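Local coordinates for ochratoxinase (Aspergillus niger, PDB 4C65) that hydrolyses the amide bond of the mycotoxin ochratoxin A, releasing ochratoxin alpha and L-phenylalanine, as a zinc-dependent carboxypeptidase of the amidohydrolase superfamily, at the interface of chains A and B and the interface of chains A and C. Residues are numbered along the deposited sequence; one frame, centred on the assembly and turned at random. Chains: chain A/B/C, Ochratoxinase.

Contact 1: the interface of chains A and B. Residues chain A 163, 170-172; chain B 170-172.
A:Arg170 and B:Arg170 each lay a guanidinium group over the proline of the other subunit, where matching Arg-Pro-Gly loops of two amidohydrolase-superfamily chains meet about a two-fold axis in the homooctamer. Across the axis, one guanidinium face receives the CB corner of the proline: B:Pro171 CB stands 3.4 Å above the guanidinium plane of A:Arg170, toward its rim, and the arginine and proline side chains cross at about a right angle. B:Gly172 N lies over the same face. The twin arrangement sets A:Pro171 CB 3.8 Å from CZ of B:Arg170. From helix 157-164, A:Ser163 adds a slight contact, its CA 3.9 Å from CB of B:Pro171.

Hydrogen bonds within each chain hold the flat groups in position. A:Arg170 NH1 donates to the carbonyl oxygen of A:Pro171 at 3.0 Å, in the guanidinium plane and fairly straight (159° at the hydrogen). The same nitrogen reaches A:Gly172 O at 3.2 Å, from well above that carbonyl plane. B:Arg170 repeats both bonds. With CG placed between the backbone N and the carbonyl carbon (chi1 47°) and the chain then extended to NE, A:Arg170 curls back over its own loop.

As for charge, A:Arg170 NH1 and B:Arg170 NH1 are 4.8 Å apart. A:Arg170 NH1 also lies 3.4 Å from B:Pro171 O, a contact rather than a bond, and the carbonyls of both loops probably temper the repulsion.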
loop_
_atom_site.group_PDB
_atom_site.type_symbol
_atom_site.label_atom_id
_atom_site.label_comp_id
_atom_site.label_asym_id
_atom_site.label_seq_id
_atom_site.Cartn_x
_atom_site.Cartn_y
_atom_site.Cartn_z
ATOM N N SER A 163 -12.808 -2.300 -3.205
ATOM C CA SER A 163 -13.656 -1.505 -4.084
ATOM C C SER A 163 -14.570 -0.513 -3.339
ATOM O O SER A 163 -14.662 0.639 -3.718
ATOM C CB SER A 163 -14.523 -2.403 -4.955
ATOM O OG SER A 163 -13.766 -3.056 -5.958
ATOM N N ARG A 170 -7.502 5.950 -2.418
ATOM C CA ARG A 170 -6.624 5.555 -3.512
ATOM C C ARG A 170 -7.150 6.186 -4.787
ATOM O O ARG A 170 -8.285 6.641 -4.815
ATOM C CB ARG A 170 -6.676 4.037 -3.665
ATOM C CG ARG A 170 -8.120 3.507 -3.665
ATOM C CD ARG A 170 -8.270 2.152 -4.345
ATOM N NE ARG A 170 -9.639 1.686 -4.193
ATOM C CZ ARG A 170 -10.662 2.030 -4.969
ATOM N NH1 ARG A 170 -10.497 2.832 -6.013
ATOM N NH2 ARG A 170 -11.872 1.550 -4.708
ATOM N N PRO A 171 -6.351 6.180 -5.858
ATOM C CA PRO A 171 -6.889 6.527 -7.158
ATOM C C PRO A 171 -8.000 5.566 -7.575
ATOM O O PRO A 171 -8.142 4.488 -6.988
ATOM C CB PRO A 171 -5.693 6.371 -8.102
ATOM C CG PRO A 171 -4.488 6.439 -7.248
ATOM C CD PRO A 171 -4.902 5.925 -5.896
ATOM N N GLY A 172 -8.793 5.972 -8.556
ATOM C CA GLY A 172 -9.802 5.105 -9.168
ATOM C C GLY A 172 -11.202 5.340 -8.650
ATOM O O GLY A 172 -11.959 4.414 -8.395
ATOM N N ARG B 170 -4.826 -2.290 -8.359
ATOM C CA ARG B 170 -5.653 -1.877 -7.238
ATOM C C ARG B 170 -7.090 -1.905 -7.683
ATOM O O ARG B 170 -7.360 -1.967 -8.880
ATOM C CB ARG B 170 -5.311 -0.457 -6.859
ATOM C CG ARG B 170 -5.256 0.484 -8.066
ATOM C CD ARG B 170 -5.481 1.958 -7.712
ATOM N NE ARG B 170 -5.304 2.765 -8.900
ATOM C CZ ARG B 170 -6.236 3.007 -9.819
ATOM N NH1 ARG B 170 -7.457 2.519 -9.711
ATOM N NH2 ARG B 170 -5.916 3.738 -10.894
ATOM N N PRO B 171 -8.035 -1.860 -6.733
ATOM C CA PRO B 171 -9.426 -1.637 -7.119
ATOM C C PRO B 171 -9.600 -0.298 -7.820
ATOM O O PRO B 171 -8.702 0.544 -7.772
ATOM C CB PRO B 171 -10.174 -1.610 -5.787
ATOM C CG PRO B 171 -9.278 -2.302 -4.810
ATOM C CD PRO B 171 -7.876 -2.096 -5.286
ATOM N N GLY B 172 -10.738 -0.132 -8.507
ATOM C CA GLY B 172 -11.100 1.130 -9.130
ATOM C C GLY B 172 -10.801 1.211 -10.623
ATOM O O GLY B 172 -10.305 2.219 -11.118
#

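Contact 2: the interface of chains A and B. Residues chain A 124-125, 128, 130, 437; chain B 92, 95-96.
Helix 90-106 of chain B faces the end of helix 119-127 of chain A and the loop after it, with A:Ala125 CB 3.9 Å from B:Ala95 CB and the loop turned so that A:Thr130 N bonds back to A:Asp128 OD1. B:Arg96 leaves its helix with CG anti to the carbonyl carbon (chi1 -65°) and runs extended to NE, bringing the side of its guanidinium group to the carboxylate of A:Asp128. NE and NH2 both donate to one oxygen, OD2. In the salt bridge, B:Arg96 NE is 2.8 Å from A:Asp128 OD2 and uses the syn lone pair of that oxygen, whereas B:Arg96 NH2, 3.0 Å from the same atom, comes from above the carboxylate plane. The two planes are 55° apart, although OD2 lies close to the guanidinium plane.

The other carboxylate oxygen is gripped from within chain A: the hydroxyl OG1 of A:Thr130 joins the backbone N on the same face, 2.6 Å from A:Asp128 OD1. These two bonds probably help set the rotation of the carboxylate. A:Thr130 also crosses the arginine chain at about a right angle, its CG2 3.8 Å from CA of B:Arg96. A:Ala125 CB lies over the rim of one guanidinium face. Near the C-terminus, A:Phe437 CZ is 3.3 Å from B:Arg96 O. The patch thus joins a helix of one subunit to a helix end and loop of its two-fold mate, probably helping to hold the pair together within the octamer.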
loop_
_atom_site.group_PDB
_atom_site.type_symbol
_atom_site.label_atom_id
_atom_site.label_comp_id
_atom_site.label_asym_id
_atom_site.label_seq_id
_atom_site.Cartn_x
_atom_site.Cartn_y
_atom_site.Cartn_z
ATOM N N LYS A 124 -25.557 14.859 -13.492
ATOM C CA LYS A 124 -24.721 15.907 -14.044
ATOM C C LYS A 124 -24.877 16.035 -15.543
ATOM O O LYS A 124 -24.811 17.147 -16.062
ATOM C CB LYS A 124 -23.264 15.651 -13.757
ATOM C CG LYS A 124 -22.908 15.799 -12.312
ATOM C CD LYS A 124 -21.498 15.286 -12.053
ATOM C CE LYS A 124 -20.676 16.360 -11.380
ATOM N NZ LYS A 124 -20.106 15.828 -10.126
ATOM N N ALA A 125 -25.059 14.920 -16.244
ATOM C CA ALA A 125 -25.221 14.966 -17.677
ATOM C C ALA A 125 -26.638 15.418 -18.054
ATOM O O ALA A 125 -26.876 15.867 -19.189
ATOM C CB ALA A 125 -24.882 13.626 -18.284
ATOM N N ASP A 128 -26.548 19.451 -17.171
ATOM C CA ASP A 128 -25.866 20.298 -18.162
ATOM C C ASP A 128 -26.512 20.203 -19.542
ATOM O O ASP A 128 -25.997 20.758 -20.501
ATOM C CB ASP A 128 -24.354 20.037 -18.211
ATOM C CG ASP A 128 -23.972 18.681 -18.826
ATOM O OD1 ASP A 128 -24.827 17.939 -19.333
ATOM O OD2 ASP A 128 -22.777 18.338 -18.750
ATOM N N THR A 130 -26.676 17.706 -21.675
ATOM C CA THR A 130 -26.105 16.745 -22.655
ATOM C C THR A 130 -27.084 15.631 -22.964
ATOM O O THR A 130 -27.239 15.232 -24.096
ATOM C CB THR A 130 -24.792 16.114 -22.184
ATOM O OG1 THR A 130 -23.950 17.107 -21.602
ATOM C CG2 THR A 130 -24.065 15.479 -23.366
ATOM N N PHE A 437 -22.445 19.214 -28.619
ATOM C CA PHE A 437 -21.045 18.992 -28.912
ATOM C C PHE A 437 -20.564 19.859 -30.080
ATOM O O PHE A 437 -19.413 19.734 -30.519
ATOM C CB PHE A 437 -20.787 17.501 -29.181
ATOM C CG PHE A 437 -21.113 16.626 -28.011
ATOM C CD1 PHE A 437 -20.259 16.576 -26.915
ATOM C CD2 PHE A 437 -22.270 15.855 -27.993
ATOM C CE1 PHE A 437 -20.583 15.811 -25.799
ATOM C CE2 PHE A 437 -22.585 15.068 -26.899
ATOM C CZ PHE A 437 -21.747 15.055 -25.790
ATOM N N SER B 92 -20.579 9.686 -15.660
ATOM C CA SER B 92 -20.905 10.952 -16.280
ATOM C C SER B 92 -20.448 10.918 -17.743
ATOM O O SER B 92 -21.225 11.269 -18.646
ATOM C CB SER B 92 -20.236 12.110 -15.575
ATOM O OG SER B 92 -20.596 12.167 -14.218
ATOM N N ALA B 95 -22.627 8.676 -20.125
ATOM C CA ALA B 95 -23.909 9.252 -20.391
ATOM C C ALA B 95 -23.752 10.280 -21.512
ATOM O O ALA B 95 -24.547 10.298 -22.462
ATOM C CB ALA B 95 -24.474 9.881 -19.134
ATOM N N ARG B 96 -22.731 11.131 -21.406
ATOM C CA ARG B 96 -22.515 12.170 -22.390
ATOM C C ARG B 96 -22.138 11.584 -23.738
ATOM O O ARG B 96 -22.612 12.040 -24.791
ATOM C CB ARG B 96 -21.442 13.150 -21.932
ATOM C CG ARG B 96 -21.824 13.959 -20.705
ATOM C CD ARG B 96 -21.067 15.292 -20.595
ATOM N NE ARG B 96 -21.396 15.962 -19.342
ATOM C CZ ARG B 96 -20.819 15.708 -18.172
ATOM N NH1 ARG B 96 -19.827 14.811 -17.990
ATOM N NH2 ARG B 96 -21.251 16.363 -17.123
#

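Contact 3: the interface of chains A and C. Residues chain A 189, 193, 234; chain C 145, 184, 223-224, 227.
A:Arg193, on helix 185-198, reaches across to C:Glu227 at the start of helix 225-237 and forms an end-on, two-pronged salt bridge between subunits of this amidohydrolase-superfamily homooctamer. A:Arg193 NH2 donates to C:Glu227 OE1 at 2.8 Å and NH1 to OE2 at 3.0 Å. Both oxygens use their syn lone pairs, and the guanidinium and carboxylate planes are nearly coplanar, 15° apart. The arginine chain is extended from CG to NE, and the arginine and glutamate side chains come from opposite directions.

Further bonds hold each half of the bridge. Within chain A, A:Arg193 turns its side to A:Glu234, with A:Arg193 NE 2.9 Å from A:Glu234 OE1 and NH2 bonded to OE2. A:Arg189 NH1 also donates to A:Glu234 OE2, on the anti lone pair of that oxygen, so the acid may balance both arginines. Within chain C, C:Ser224 gives its backbone N and its hydroxyl OG to C:Glu227 OE1, while the backbone N of C:Gly184 meets C:Glu227 OE2 at 2.7 Å from above the carboxylate plane. C:Glu227 N in turn donates to C:Ser224 OG at 3.0 Å, the reciprocal bond of an N-terminal helix cap.

C:Gln145 lies over one face of the A:Arg193 guanidinium, stacked with its amide plane 20° from it. C:Gln145 CB comes 3.4 Å from A:Arg193 NH1, and C:Gln145 OE1, the amide oxygen, accepts from C:Phe223 N in the carbonyl plane at 2.8 Å, helping to fix the amide's rotation. A:Arg189 CB backs the opposite face of the guanidinium.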
loop_
_atom_site.group_PDB
_atom_site.type_symbol
_atom_site.label_atom_id
_atom_site.label_comp_id
_atom_site.label_asym_id
_atom_site.label_seq_id
_atom_site.Cartn_x
_atom_site.Cartn_y
_atom_site.Cartn_z
ATOM N N ARG A 189 -19.887 7.139 9.521
ATOM C CA ARG A 189 -19.897 8.578 9.344
ATOM C C ARG A 189 -19.314 8.916 7.996
ATOM O O ARG A 189 -19.895 9.695 7.256
ATOM C CB ARG A 189 -19.123 9.302 10.435
ATOM C CG ARG A 189 -19.819 9.329 11.794
ATOM C CD ARG A 189 -19.094 10.301 12.705
ATOM N NE ARG A 189 -19.472 10.131 14.099
ATOM C CZ ARG A 189 -20.573 10.619 14.642
ATOM N NH1 ARG A 189 -21.469 11.270 13.903
ATOM N NH2 ARG A 189 -20.787 10.419 15.940
ATOM N N ARG A 193 -21.070 10.625 4.525
ATOM C CA ARG A 193 -20.441 11.830 4.007
ATOM C C ARG A 193 -19.956 11.648 2.566
ATOM O O ARG A 193 -20.082 12.551 1.753
ATOM C CB ARG A 193 -19.305 12.248 4.916
ATOM C CG ARG A 193 -19.792 12.772 6.252
ATOM C CD ARG A 193 -18.687 12.838 7.302
ATOM N NE ARG A 193 -19.255 13.169 8.613
ATOM C CZ ARG A 193 -18.548 13.447 9.702
ATOM N NH1 ARG A 193 -17.241 13.477 9.671
ATOM N NH2 ARG A 193 -19.175 13.744 10.817
ATOM N N GLU A 234 -26.141 11.811 10.647
ATOM C CA GLU A 234 -25.293 12.339 9.582
ATOM C C GLU A 234 -26.145 12.855 8.436
ATOM O O GLU A 234 -25.907 13.949 7.962
ATOM C CB GLU A 234 -24.330 11.280 9.069
ATOM C CG GLU A 234 -23.175 10.998 10.007
ATOM C CD GLU A 234 -22.297 12.191 10.223
ATOM O OE1 GLU A 234 -22.068 12.921 9.239
ATOM O OE2 GLU A 234 -21.826 12.389 11.366
ATOM N N GLN C 145 -14.673 17.757 7.760
ATOM C CA GLN C 145 -15.204 16.444 7.462
ATOM C C GLN C 145 -15.128 16.178 5.961
ATOM O O GLN C 145 -15.000 17.112 5.168
ATOM C CB GLN C 145 -16.639 16.353 7.912
ATOM C CG GLN C 145 -17.561 17.395 7.295
ATOM C CD GLN C 145 -19.009 16.989 7.377
ATOM O OE1 GLN C 145 -19.692 17.278 8.368
ATOM N NE2 GLN C 145 -19.480 16.306 6.375
ATOM N N GLY C 184 -15.031 11.235 12.323
ATOM C CA GLY C 184 -15.198 10.451 13.542
ATOM C C GLY C 184 -14.238 10.873 14.636
ATOM O O GLY C 184 -13.219 11.506 14.385
ATOM N N PHE C 223 -19.361 18.647 10.810
ATOM C CA PHE C 223 -18.919 17.825 11.951
ATOM C C PHE C 223 -20.088 17.547 12.891
ATOM O O PHE C 223 -21.046 18.332 12.964
ATOM C CB PHE C 223 -17.764 18.462 12.748
ATOM C CG PHE C 223 -16.416 18.306 12.120
ATOM C CD1 PHE C 223 -15.872 17.037 11.918
ATOM C CD2 PHE C 223 -15.670 19.411 11.749
ATOM C CE1 PHE C 223 -14.614 16.892 11.342
ATOM C CE2 PHE C 223 -14.415 19.267 11.184
ATOM C CZ PHE C 223 -13.890 18.001 10.988
ATOM N N SER C 224 -20.040 16.414 13.585
ATOM C CA SER C 224 -21.020 16.117 14.652
ATOM C C SER C 224 -20.631 16.887 15.896
ATOM O O SER C 224 -19.463 17.241 16.042
ATOM C CB SER C 224 -20.993 14.639 14.988
ATOM O OG SER C 224 -19.736 14.274 15.554
ATOM N N GLU C 227 -17.672 15.113 17.506
ATOM C CA GLU C 227 -16.366 15.431 16.957
ATOM C C GLU C 227 -15.914 16.804 17.403
ATOM O O GLU C 227 -14.756 16.986 17.794
ATOM C CB GLU C 227 -16.370 15.373 15.435
ATOM C CG GLU C 227 -16.399 13.962 14.883
ATOM C CD GLU C 227 -16.985 13.908 13.487
ATOM O OE1 GLU C 227 -18.198 14.159 13.370
ATOM O OE2 GLU C 227 -16.240 13.606 12.516
#

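Contact 1 and contact 2 belong to one two-fold interface, between chains A and B, with C-alpha centres about 24 Å apart; contact 1 sits about the axis and largely pairs with itself, while contact 2 has a twin with the chains exchanged. Contact 3 joins chain A to chain C through a different interface, without exact two-fold symmetry, its centre about 23 Å from that of contact 1 and 31 Å from that of contact 2. Chain A thus engages two neighbours through separate surfaces, consistent with the homooctamer. The centre of contact 3 is about 14 Å from C:Lys204, those of contacts 1 and 2 about 21 and 24 Å from A:Lys204; all three probably serve assembly rather than direct catalysis.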